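Local coordinates for ceramide very long chain fatty acid hydroxylase SCS7 (Saccharomyces cerevisiae, PDB 4ZR1), which hydroxylates the very long chain fatty acid of ceramides, postulated to be at C-2, and binds two zinc ions that probably form its catalytic centre, at residues D76-P81 and T169-H174; R58-Q63 and H178-D183; H155-L160 and K257-G262. All coordinates share one frame; numbering follows the deposited sequence.

Contact 1: residues D76-P81 and T169-H174; sequences DQIHRP and THFLLH. With ZN (zinc ion), chain D; BOG (octyl beta-D-glucopyranoside), chain E.
Ile78 sets CG1 anti to its backbone N (chi1 -159°), and Phe171 does the same with its ring (chi1 -180°). These torsions bring Ile78 CD1 to the rim of the phenyl ring, in its plane, 3.5 Å from Phe171 CD1. The two side chains cross at about a right angle. Beside them, the rings of His79 and His170 meet at their rims without stacking, planes 84° apart. His79 NE2 sits at the edge of the His170 ring, 3.8 Å from His170 CE1. Ile78 also packs against this pair, with CG2 at 4.2 Å from His170 CE1. The contact joins the end of helix 71-78 to helix 164-179.

His79 ND1 bonds to the carbonyl of Val75 and His170 ND1 to the hydroxyl of Tyr74, both on helix 71-78. His170 NE2 is hydrogen-bonded as well. One turn after His170, His174 NE2 binds zinc at 2.2 Å. His150, His155, His178 and His254 complete that site. An octyl glucoside molecule donates from O4 to Leu173 O over 2.6 Å.

No hydrogen bond joins the two segments. The contact therefore rests on apolar and ring-edge packing, while bonds at both nitrogens fix the rotation of His170. This is consistent with His79 and His170 forming a second shell behind the zinc-binding histidines.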
loop_
_atom_site.group_PDB
_atom_site.type_symbol
_atom_site.label_atom_id
_atom_site.label_comp_id
_atom_site.label_asym_id
_atom_site.label_seq_id
_atom_site.Cartn_x
_atom_site.Cartn_y
_atom_site.Cartn_z
ATOM N N ASP A 76 8.305 13.827 3.544
ATOM C CA ASP A 76 7.443 14.546 4.462
ATOM C C ASP A 76 6.135 14.908 3.781
ATOM O O ASP A 76 5.082 14.959 4.408
ATOM C CB ASP A 76 8.131 15.809 4.973
ATOM C CG ASP A 76 7.334 16.500 6.059
ATOM O OD1 ASP A 76 6.560 17.427 5.734
ATOM O OD2 ASP A 76 7.466 16.098 7.238
ATOM N N GLN A 77 6.205 15.150 2.482
ATOM C CA GLN A 77 5.078 15.728 1.777
ATOM C C GLN A 77 4.161 14.676 1.159
ATOM O O GLN A 77 2.942 14.853 1.133
ATOM C CB GLN A 77 5.592 16.689 0.710
ATOM C CG GLN A 77 4.765 17.939 0.570
ATOM C CD GLN A 77 4.761 18.786 1.802
ATOM O OE1 GLN A 77 5.737 18.828 2.553
ATOM N NE2 GLN A 77 3.646 19.459 2.038
ATOM N N ILE A 78 4.751 13.588 0.669
ATOM C CA ILE A 78 4.002 12.518 0.006
ATOM C C ILE A 78 3.086 11.758 0.973
ATOM O O ILE A 78 2.084 11.178 0.550
ATOM C CB ILE A 78 4.953 11.502 -0.676
ATOM C CG1 ILE A 78 4.227 10.719 -1.767
ATOM C CG2 ILE A 78 5.559 10.540 0.348
ATOM C CD1 ILE A 78 3.808 11.555 -2.947
ATOM N N HIS A 79 3.429 11.766 2.265
ATOM C CA HIS A 79 2.640 11.068 3.278
ATOM C C HIS A 79 1.630 11.996 3.960
ATOM O O HIS A 79 0.910 11.586 4.866
ATOM C CB HIS A 79 3.549 10.427 4.333
ATOM C CG HIS A 79 4.479 9.391 3.783
ATOM N ND1 HIS A 79 5.816 9.635 3.558
ATOM C CD2 HIS A 79 4.266 8.106 3.406
ATOM C CE1 HIS A 79 6.387 8.550 3.068
ATOM N NE2 HIS A 79 5.468 7.608 2.960
ATOM N N ARG A 80 1.573 13.250 3.531
ATOM C CA ARG A 80 0.515 14.127 4.005
ATOM C C ARG A 80 -0.575 14.134 2.944
ATOM O O ARG A 80 -0.382 14.667 1.855
ATOM C CB ARG A 80 1.061 15.518 4.304
ATOM C CG ARG A 80 2.135 15.482 5.390
ATOM C CD ARG A 80 2.706 16.846 5.696
ATOM N NE ARG A 80 1.678 17.758 6.175
ATOM C CZ ARG A 80 1.924 18.987 6.609
ATOM N NH1 ARG A 80 0.928 19.761 7.025
ATOM N NH2 ARG A 80 3.171 19.438 6.628
ATOM N N PRO A 81 -1.715 13.491 3.251
ATOM C CA PRO A 81 -2.688 13.118 2.217
ATOM C C PRO A 81 -3.449 14.276 1.581
ATOM O O PRO A 81 -3.722 15.292 2.213
ATOM C CB PRO A 81 -3.659 12.190 2.969
ATOM C CG PRO A 81 -3.510 12.563 4.411
ATOM C CD PRO A 81 -2.072 12.946 4.574
ATOM N N THR A 169 9.902 5.715 -7.942
ATOM C CA THR A 169 9.749 4.297 -7.625
ATOM C C THR A 169 8.956 4.118 -6.339
ATOM O O THR A 169 8.044 3.294 -6.260
ATOM C CB THR A 169 11.113 3.604 -7.462
ATOM O OG1 THR A 169 11.912 3.832 -8.631
ATOM C CG2 THR A 169 10.933 2.098 -7.241
ATOM N N HIS A 170 9.327 4.895 -5.328
ATOM C CA HIS A 170 8.627 4.905 -4.053
ATOM C C HIS A 170 7.156 5.270 -4.257
ATOM O O HIS A 170 6.254 4.563 -3.810
ATOM C CB HIS A 170 9.299 5.892 -3.104
ATOM C CG HIS A 170 8.635 5.995 -1.770
ATOM N ND1 HIS A 170 7.523 6.779 -1.550
ATOM C CD2 HIS A 170 8.927 5.414 -0.582
ATOM C CE1 HIS A 170 7.156 6.673 -0.287
ATOM N NE2 HIS A 170 7.991 5.850 0.323
ATOM N N PHE A 171 6.937 6.383 -4.944
ATOM C CA PHE A 171 5.604 6.860 -5.294
ATOM C C PHE A 171 4.754 5.766 -5.938
ATOM O O PHE A 171 3.621 5.538 -5.528
ATOM C CB PHE A 171 5.727 8.064 -6.230
ATOM C CG PHE A 171 4.419 8.648 -6.661
ATOM C CD1 PHE A 171 3.721 9.497 -5.824
ATOM C CD2 PHE A 171 3.907 8.381 -7.924
ATOM C CE1 PHE A 171 2.516 10.052 -6.229
ATOM C CE2 PHE A 171 2.702 8.930 -8.336
ATOM C CZ PHE A 171 2.007 9.773 -7.491
ATOM N N LEU A 172 5.312 5.085 -6.934
ATOM C CA LEU A 172 4.595 4.011 -7.618
ATOM C C LEU A 172 4.306 2.790 -6.732
ATOM O O LEU A 172 3.318 2.087 -6.945
ATOM C CB LEU A 172 5.381 3.562 -8.856
ATOM C CG LEU A 172 5.388 4.491 -10.068
ATOM C CD1 LEU A 172 6.301 3.929 -11.138
ATOM C CD2 LEU A 172 3.977 4.711 -10.632
ATOM N N LEU A 173 5.163 2.526 -5.745
ATOM C CA LEU A 173 4.991 1.334 -4.908
ATOM C C LEU A 173 4.034 1.551 -3.752
ATOM O O LEU A 173 3.363 0.619 -3.332
ATOM C CB LEU A 173 6.337 0.857 -4.361
ATOM C CG LEU A 173 7.286 0.273 -5.412
ATOM C CD1 LEU A 173 8.519 -0.328 -4.759
ATOM C CD2 LEU A 173 6.567 -0.749 -6.273
ATOM N N HIS A 174 3.965 2.772 -3.233
ATOM C CA HIS A 174 3.177 3.021 -2.034
ATOM C C HIS A 174 2.949 4.512 -1.725
ATOM O O HIS A 174 1.927 4.880 -1.146
ATOM C CB HIS A 174 3.848 2.353 -0.838
ATOM C CG HIS A 174 2.948 2.192 0.341
ATOM N ND1 HIS A 174 1.786 1.449 0.291
ATOM C CD2 HIS A 174 3.030 2.684 1.599
ATOM C CE1 HIS A 174 1.198 1.485 1.472
ATOM N NE2 HIS A 174 1.934 2.224 2.285
HETATM ZN ZN ZN D . 1.893 2.635 4.408
HETATM C C1 BOG E . 0.341 1.300 -6.469
HETATM O O1 BOG E . -0.228 1.710 -7.693
HETATM C C2 BOG E . -0.650 1.575 -5.362
HETATM O O2 BOG E . -0.764 2.973 -5.238
HETATM C C3 BOG E . -0.130 1.047 -4.045
HETATM O O3 BOG E . -1.104 1.082 -3.026
HETATM C C4 BOG E . 0.407 -0.346 -4.180
HETATM O O4 BOG E . 1.083 -0.649 -2.983
HETATM C C5 BOG E . 1.376 -0.398 -5.330
HETATM O O5 BOG E . 0.683 -0.067 -6.514
HETATM C C6 BOG E . 1.965 -1.800 -5.360
HETATM O O6 BOG E . 2.343 -2.202 -6.658
HETATM C "C1'" BOG E . 0.629 2.470 -8.521
HETATM C "C2'" BOG E . -0.073 2.880 -9.800
HETATM C "C3'" BOG E . 0.975 3.092 -10.875
HETATM C "C4'" BOG E . 0.728 2.212 -12.087
HETATM C "C5'" BOG E . 2.047 1.769 -12.695
HETATM C "C6'" BOG E . 1.823 1.272 -14.103
HETATM C "C7'" BOG E . 3.095 0.666 -14.649
HETATM C "C8'" BOG E . 4.032 1.771 -15.081
#

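Contact 2: residues R58-Q63 and H178-D183; sequences RPLLMQ and HYLPMD. With ZN (zinc ion), chain D.
Leu60 and Tyr179 mark the nearest approach of the two backbones, with Leu60 CA 10.8 Å from Tyr179 CA, and just beyond, at Leu180, the chain leaves the helix and enters a type I beta turn that ends at Asp183. Side chains span this gap and join helix 60-65 to the end of helix 164-179, which carries zinc ligands. Leu60 points toward the other segment, and its CD1 methyl does all the touching. This methyl lies at the edge of the Tyr179 ring, near the ring plane, 4.1 Å from Tyr179 CE2. The tyrosine ring extends anti to its own nitrogen (chi1 -170°), which swings its CE2 edge out to the leucine. Leu180 meets the same methyl tip to tip, with its CD1 4.2 Å from Leu60 CD1.

Each segment is also braced internally. Gln63 NE2 donates to Pro59 O over 3.0 Å, with an N-H...O angle of 156°. The oxygen lies close to the amide plane of Gln63, but the donor stands well above the carbonyl plane of Pro59. Gln63 OE1 in turn accepts from the backbone N of Asp55. In the other segment, Asp183 N closes the turn onto Leu180 O over 3.1 Å. The Asp183 carboxylate forms a salt bridge with Arg186 and a hydrogen bond with Ser88.

The residue before Tyr179 is a metal ligand: His178 NE2 binds zinc at 2.3 Å. Its side chain takes no part in the leucine contact.

The three touching residues are buried and meet only through carbon atoms, so the contact is apolar. With no hydrogen bond between the segments, it rests on shape and apolar burial.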
loop_
_atom_site.group_PDB
_atom_site.type_symbol
_atom_site.label_atom_id
_atom_site.label_comp_id
_atom_site.label_asym_id
_atom_site.label_seq_id
_atom_site.Cartn_x
_atom_site.Cartn_y
_atom_site.Cartn_z
ATOM N N ARG A 58 -1.845 18.815 -12.632
ATOM C CA ARG A 58 -0.931 18.431 -13.695
ATOM C C ARG A 58 -0.408 17.029 -13.411
ATOM O O ARG A 58 -0.298 16.650 -12.246
ATOM C CB ARG A 58 0.216 19.443 -13.787
ATOM C CG ARG A 58 -0.196 20.868 -14.135
ATOM C CD ARG A 58 -0.507 20.998 -15.608
ATOM N NE ARG A 58 -0.522 22.385 -16.047
ATOM C CZ ARG A 58 -1.574 22.999 -16.580
ATOM N NH1 ARG A 58 -1.482 24.269 -16.973
ATOM N NH2 ARG A 58 -2.709 22.345 -16.741
ATOM N N PRO A 59 -0.087 16.255 -14.467
ATOM C CA PRO A 59 0.372 14.866 -14.267
ATOM C C PRO A 59 1.505 14.803 -13.243
ATOM O O PRO A 59 2.450 15.592 -13.325
ATOM C CB PRO A 59 0.854 14.439 -15.662
ATOM C CG PRO A 59 0.067 15.308 -16.618
ATOM C CD PRO A 59 -0.133 16.638 -15.893
ATOM N N LEU A 60 1.385 13.887 -12.285
ATOM C CA LEU A 60 2.229 13.862 -11.092
ATOM C C LEU A 60 3.611 13.254 -11.307
ATOM O O LEU A 60 4.588 13.671 -10.688
ATOM C CB LEU A 60 1.509 13.099 -9.972
ATOM C CG LEU A 60 0.211 13.725 -9.447
ATOM C CD1 LEU A 60 -0.502 12.785 -8.497
ATOM C CD2 LEU A 60 0.501 15.046 -8.761
ATOM N N LEU A 61 3.694 12.270 -12.187
ATOM C CA LEU A 61 4.923 11.500 -12.337
ATOM C C LEU A 61 6.099 12.295 -12.939
ATOM O O LEU A 61 7.204 12.261 -12.401
ATOM C CB LEU A 61 4.631 10.264 -13.178
ATOM C CG LEU A 61 5.519 9.052 -12.976
ATOM C CD1 LEU A 61 5.567 8.680 -11.512
ATOM C CD2 LEU A 61 4.934 7.928 -13.788
ATOM N N MET A 62 5.879 13.006 -14.043
ATOM C CA MET A 62 6.968 13.785 -14.638
ATOM C C MET A 62 7.353 14.908 -13.696
ATOM O O MET A 62 8.513 15.307 -13.589
ATOM C CB MET A 62 6.577 14.349 -16.014
ATOM C CG MET A 62 6.864 13.384 -17.172
ATOM S SD MET A 62 8.626 13.029 -17.391
ATOM C CE MET A 62 8.586 11.804 -18.699
ATOM N N GLN A 63 6.346 15.395 -12.999
ATOM C CA GLN A 63 6.484 16.460 -12.033
ATOM C C GLN A 63 7.458 16.029 -10.914
ATOM O O GLN A 63 8.151 16.852 -10.324
ATOM C CB GLN A 63 5.094 16.782 -11.495
ATOM C CG GLN A 63 4.822 18.185 -11.133
ATOM C CD GLN A 63 3.429 18.350 -10.574
ATOM O OE1 GLN A 63 3.231 19.042 -9.582
ATOM N NE2 GLN A 63 2.452 17.727 -11.216
ATOM N N HIS A 178 -0.445 6.828 -0.107
ATOM C CA HIS A 178 -0.450 7.721 1.049
ATOM C C HIS A 178 -0.787 9.143 0.630
ATOM O O HIS A 178 -1.450 9.883 1.351
ATOM C CB HIS A 178 0.898 7.691 1.761
ATOM C CG HIS A 178 0.996 6.630 2.811
ATOM N ND1 HIS A 178 0.925 6.905 4.159
ATOM C CD2 HIS A 178 1.142 5.286 2.708
ATOM C CE1 HIS A 178 1.033 5.780 4.843
ATOM N NE2 HIS A 178 1.158 4.784 3.987
ATOM N N TYR A 179 -0.318 9.523 -0.548
ATOM C CA TYR A 179 -0.628 10.823 -1.090
ATOM C C TYR A 179 -2.125 10.905 -1.387
ATOM O O TYR A 179 -2.759 11.917 -1.083
ATOM C CB TYR A 179 0.220 11.084 -2.337
ATOM C CG TYR A 179 0.170 12.498 -2.861
ATOM C CD1 TYR A 179 0.584 13.571 -2.077
ATOM C CD2 TYR A 179 -0.247 12.761 -4.161
ATOM C CE1 TYR A 179 0.552 14.871 -2.563
ATOM C CE2 TYR A 179 -0.285 14.058 -4.658
ATOM C CZ TYR A 179 0.113 15.108 -3.858
ATOM O OH TYR A 179 0.070 16.393 -4.361
ATOM N N LEU A 180 -2.697 9.836 -1.951
ATOM C CA LEU A 180 -4.128 9.834 -2.275
ATOM C C LEU A 180 -4.901 8.581 -1.839
ATOM O O LEU A 180 -5.354 7.799 -2.678
ATOM C CB LEU A 180 -4.320 10.043 -3.772
ATOM C CG LEU A 180 -3.810 11.378 -4.331
ATOM C CD1 LEU A 180 -2.877 11.138 -5.501
ATOM C CD2 LEU A 180 -4.974 12.260 -4.736
ATOM N N PRO A 181 -5.110 8.433 -0.519
ATOM C CA PRO A 181 -5.751 7.305 0.176
ATOM C C PRO A 181 -7.107 6.885 -0.406
ATOM O O PRO A 181 -7.388 5.691 -0.544
ATOM C CB PRO A 181 -5.941 7.839 1.596
ATOM C CG PRO A 181 -4.990 8.957 1.729
ATOM C CD PRO A 181 -4.882 9.571 0.389
ATOM N N MET A 182 -7.937 7.864 -0.749
ATOM C CA MET A 182 -9.280 7.588 -1.243
ATOM C C MET A 182 -9.395 7.554 -2.760
ATOM O O MET A 182 -10.500 7.633 -3.285
ATOM C CB MET A 182 -10.264 8.618 -0.691
ATOM C CG MET A 182 -10.552 8.407 0.769
ATOM S SD MET A 182 -11.175 6.736 1.041
ATOM C CE MET A 182 -10.222 6.314 2.505
ATOM N N ASP A 183 -8.276 7.426 -3.469
ATOM C CA ASP A 183 -8.342 7.176 -4.917
ATOM C C ASP A 183 -8.632 5.699 -5.162
ATOM O O ASP A 183 -7.712 4.871 -5.149
ATOM C CB ASP A 183 -7.040 7.579 -5.620
ATOM C CG ASP A 183 -7.105 7.391 -7.143
ATOM O OD1 ASP A 183 -7.998 6.673 -7.639
ATOM O OD2 ASP A 183 -6.257 7.961 -7.854
HETATM ZN ZN ZN D . 1.893 2.635 4.408
#

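Contact 3: residues H155-L160 and K257-G262; sequences HFDDWL and KNYQLG. With ZN (zinc ion), chain D.
The rings of His155 and Tyr259 meet rim to rim, their planes 30° apart and their centroids separated by 5.8 Å. Neither ring covers the other. His155 ND1 comes to the edge of the tyrosine ring, near its plane, 3.7 Å from Tyr259 CD2. The backbone oxygen of Tyr259 takes a different place. It lies over one face of the imidazole, toward the rim, with Tyr259 O 3.8 Å from His155 ND1.

Asp157 reaches the same edge of the phenol ring. Its OD2 lies in the ring plane, 3.5 Å from Tyr259 CE2, and the carboxylate is turned 69° from the ring. This oxygen also takes a weak hydrogen bond from His155 ND1, at 3.3 Å from Asp157 OD2. The stronger partner of Asp157 is His170, which bonds to OD1. Asp157 thus links the zinc ligand His155 to His170 of helix 164-179 and may help to set the rotation of the imidazole.

Tyr259 places CG between its backbone N and carbonyl carbon (chi1 62°), which turns the ring toward His155. The next residue is held by an Asx turn: Gln260 N donates to Asn258 OD1 over 2.7 Å, in the carbonyl plane.

His155 NE2 binds zinc together with His150, His174, His178 and His254. The Tyr259 ring also stacks with that of His79. The contact thus joins two probably cytoplasmic loops, one between helices 128-154 and 164-179, the other between helices 242-256 and 269-273.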
loop_
_atom_site.group_PDB
_atom_site.type_symbol
_atom_site.label_atom_id
_atom_site.label_comp_id
_atom_site.label_asym_id
_atom_site.label_seq_id
_atom_site.Cartn_x
_atom_site.Cartn_y
_atom_site.Cartn_z
ATOM N N HIS A 155 7.867 1.678 2.935
ATOM C CA HIS A 155 8.219 2.841 3.736
ATOM C C HIS A 155 9.726 2.964 3.955
ATOM O O HIS A 155 10.167 3.277 5.053
ATOM C CB HIS A 155 7.487 2.809 5.077
ATOM C CG HIS A 155 6.032 3.138 4.965
ATOM N ND1 HIS A 155 5.556 4.429 5.006
ATOM C CD2 HIS A 155 4.949 2.342 4.799
ATOM C CE1 HIS A 155 4.240 4.416 4.879
ATOM N NE2 HIS A 155 3.847 3.161 4.752
ATOM N N PHE A 156 10.497 2.704 2.902
ATOM C CA PHE A 156 11.918 3.043 2.841
ATOM C C PHE A 156 12.177 4.448 3.395
ATOM O O PHE A 156 13.066 4.645 4.228
ATOM C CB PHE A 156 12.407 2.948 1.396
ATOM C CG PHE A 156 13.824 2.481 1.253
ATOM C CD1 PHE A 156 14.135 1.139 1.376
ATOM C CD2 PHE A 156 14.842 3.376 0.964
ATOM C CE1 PHE A 156 15.437 0.702 1.231
ATOM C CE2 PHE A 156 16.144 2.941 0.818
ATOM C CZ PHE A 156 16.441 1.602 0.953
ATOM N N ASP A 157 11.385 5.409 2.917
ATOM C CA ASP A 157 11.345 6.788 3.432
ATOM C C ASP A 157 12.710 7.429 3.692
ATOM O O ASP A 157 13.450 7.699 2.748
ATOM C CB ASP A 157 10.504 6.838 4.710
ATOM C CG ASP A 157 9.078 6.334 4.492
ATOM O OD1 ASP A 157 8.692 6.055 3.332
ATOM O OD2 ASP A 157 8.334 6.229 5.486
ATOM N N ASP A 158 13.022 7.681 4.965
ATOM C CA ASP A 158 14.273 8.333 5.379
ATOM C C ASP A 158 15.508 7.741 4.690
ATOM O O ASP A 158 16.418 8.471 4.306
ATOM C CB ASP A 158 14.438 8.235 6.904
ATOM C CG ASP A 158 15.452 9.230 7.462
ATOM O OD1 ASP A 158 16.129 9.923 6.671
ATOM O OD2 ASP A 158 15.579 9.308 8.705
ATOM N N TRP A 159 15.521 6.423 4.513
ATOM C CA TRP A 159 16.673 5.728 3.944
ATOM C C TRP A 159 16.837 5.941 2.429
ATOM O O TRP A 159 17.768 5.407 1.825
ATOM C CB TRP A 159 16.578 4.226 4.256
ATOM C CG TRP A 159 16.376 3.920 5.733
ATOM C CD1 TRP A 159 16.903 4.605 6.791
ATOM C CD2 TRP A 159 15.579 2.862 6.300
ATOM N NE1 TRP A 159 16.493 4.038 7.977
ATOM C CE2 TRP A 159 15.680 2.969 7.705
ATOM C CE3 TRP A 159 14.791 1.835 5.757
ATOM C CZ2 TRP A 159 15.023 2.089 8.573
ATOM C CZ3 TRP A 159 14.138 0.961 6.623
ATOM C CH2 TRP A 159 14.262 1.095 8.013
ATOM N N LEU A 160 15.951 6.725 1.822
ATOM C CA LEU A 160 15.984 6.961 0.374
ATOM C C LEU A 160 17.148 7.843 -0.087
ATOM O O LEU A 160 17.561 8.764 0.620
ATOM C CB LEU A 160 14.675 7.608 -0.089
ATOM C CG LEU A 160 13.448 6.757 -0.429
ATOM C CD1 LEU A 160 12.214 7.645 -0.480
ATOM C CD2 LEU A 160 13.641 6.063 -1.762
ATOM N N LYS A 257 -2.411 9.422 11.085
ATOM C CA LYS A 257 -1.881 9.685 12.421
ATOM C C LYS A 257 -0.391 9.363 12.540
ATOM O O LYS A 257 0.404 10.205 12.977
ATOM C CB LYS A 257 -2.669 8.891 13.461
ATOM C CG LYS A 257 -2.206 9.097 14.888
ATOM C CD LYS A 257 -3.150 8.405 15.853
ATOM C CE LYS A 257 -2.765 8.645 17.302
ATOM N NZ LYS A 257 -3.733 7.971 18.214
ATOM N N ASN A 258 -0.016 8.146 12.149
ATOM C CA ASN A 258 1.369 7.698 12.251
ATOM C C ASN A 258 1.685 6.599 11.234
ATOM O O ASN A 258 1.134 5.500 11.318
ATOM C CB ASN A 258 1.655 7.196 13.677
ATOM C CG ASN A 258 3.144 7.102 13.989
ATOM O OD1 ASN A 258 3.943 6.672 13.156
ATOM N ND2 ASN A 258 3.520 7.516 15.196
ATOM N N TYR A 259 2.571 6.897 10.283
ATOM C CA TYR A 259 2.991 5.912 9.288
ATOM C C TYR A 259 4.374 5.342 9.611
ATOM O O TYR A 259 5.035 4.763 8.745
ATOM C CB TYR A 259 2.976 6.516 7.872
ATOM C CG TYR A 259 3.917 7.687 7.629
ATOM C CD1 TYR A 259 3.552 8.984 7.966
ATOM C CD2 TYR A 259 5.154 7.496 7.023
ATOM C CE1 TYR A 259 4.404 10.052 7.739
ATOM C CE2 TYR A 259 6.008 8.557 6.780
ATOM C CZ TYR A 259 5.629 9.831 7.143
ATOM O OH TYR A 259 6.484 10.883 6.908
ATOM N N GLN A 260 4.812 5.515 10.857
ATOM C CA GLN A 260 5.998 4.820 11.351
ATOM C C GLN A 260 5.566 3.567 12.114
ATOM O O GLN A 260 6.401 2.788 12.582
ATOM C CB GLN A 260 6.850 5.727 12.243
ATOM C CG GLN A 260 7.715 6.705 11.481
ATOM C CD GLN A 260 6.937 7.893 10.952
ATOM O OE1 GLN A 260 6.163 8.528 11.673
ATOM N NE2 GLN A 260 7.122 8.184 9.674
ATOM N N LEU A 261 4.250 3.389 12.221
ATOM C CA LEU A 261 3.655 2.242 12.894
ATOM C C LEU A 261 2.479 1.681 12.090
ATOM O O LEU A 261 2.087 2.254 11.070
ATOM C CB LEU A 261 3.182 2.637 14.289
ATOM C CG LEU A 261 4.213 3.247 15.232
ATOM C CD1 LEU A 261 3.510 3.799 16.447
ATOM C CD2 LEU A 261 5.262 2.219 15.636
ATOM N N GLY A 262 1.919 0.564 12.557
ATOM C CA GLY A 262 0.720 -0.014 11.971
ATOM C C GLY A 262 0.923 -0.603 10.584
ATOM O O GLY A 262 0.086 -0.416 9.690
HETATM ZN ZN ZN D . 1.893 2.635 4.408
#

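All three contacts have a residue on the same zinc ion: His174 in contact 1, His178 in contact 2 and His155 in contact 3. Contacts 1 and 2 share helix 164-179, and the short helices they pack on it follow each other in the chain. All three are buried, and contact 2 lies farthest from the chain's centre. Contact 3 joins loops and alone includes a partly exposed touching residue, Asp157. Chemistry changes with place: contact 2 is apolar, contact 1 mixes apolar and histidine packing, and contact 3 brings a carboxylate beside rings. His79 and His170 connect contact 1 to contact 3 through Tyr259 and Asp157.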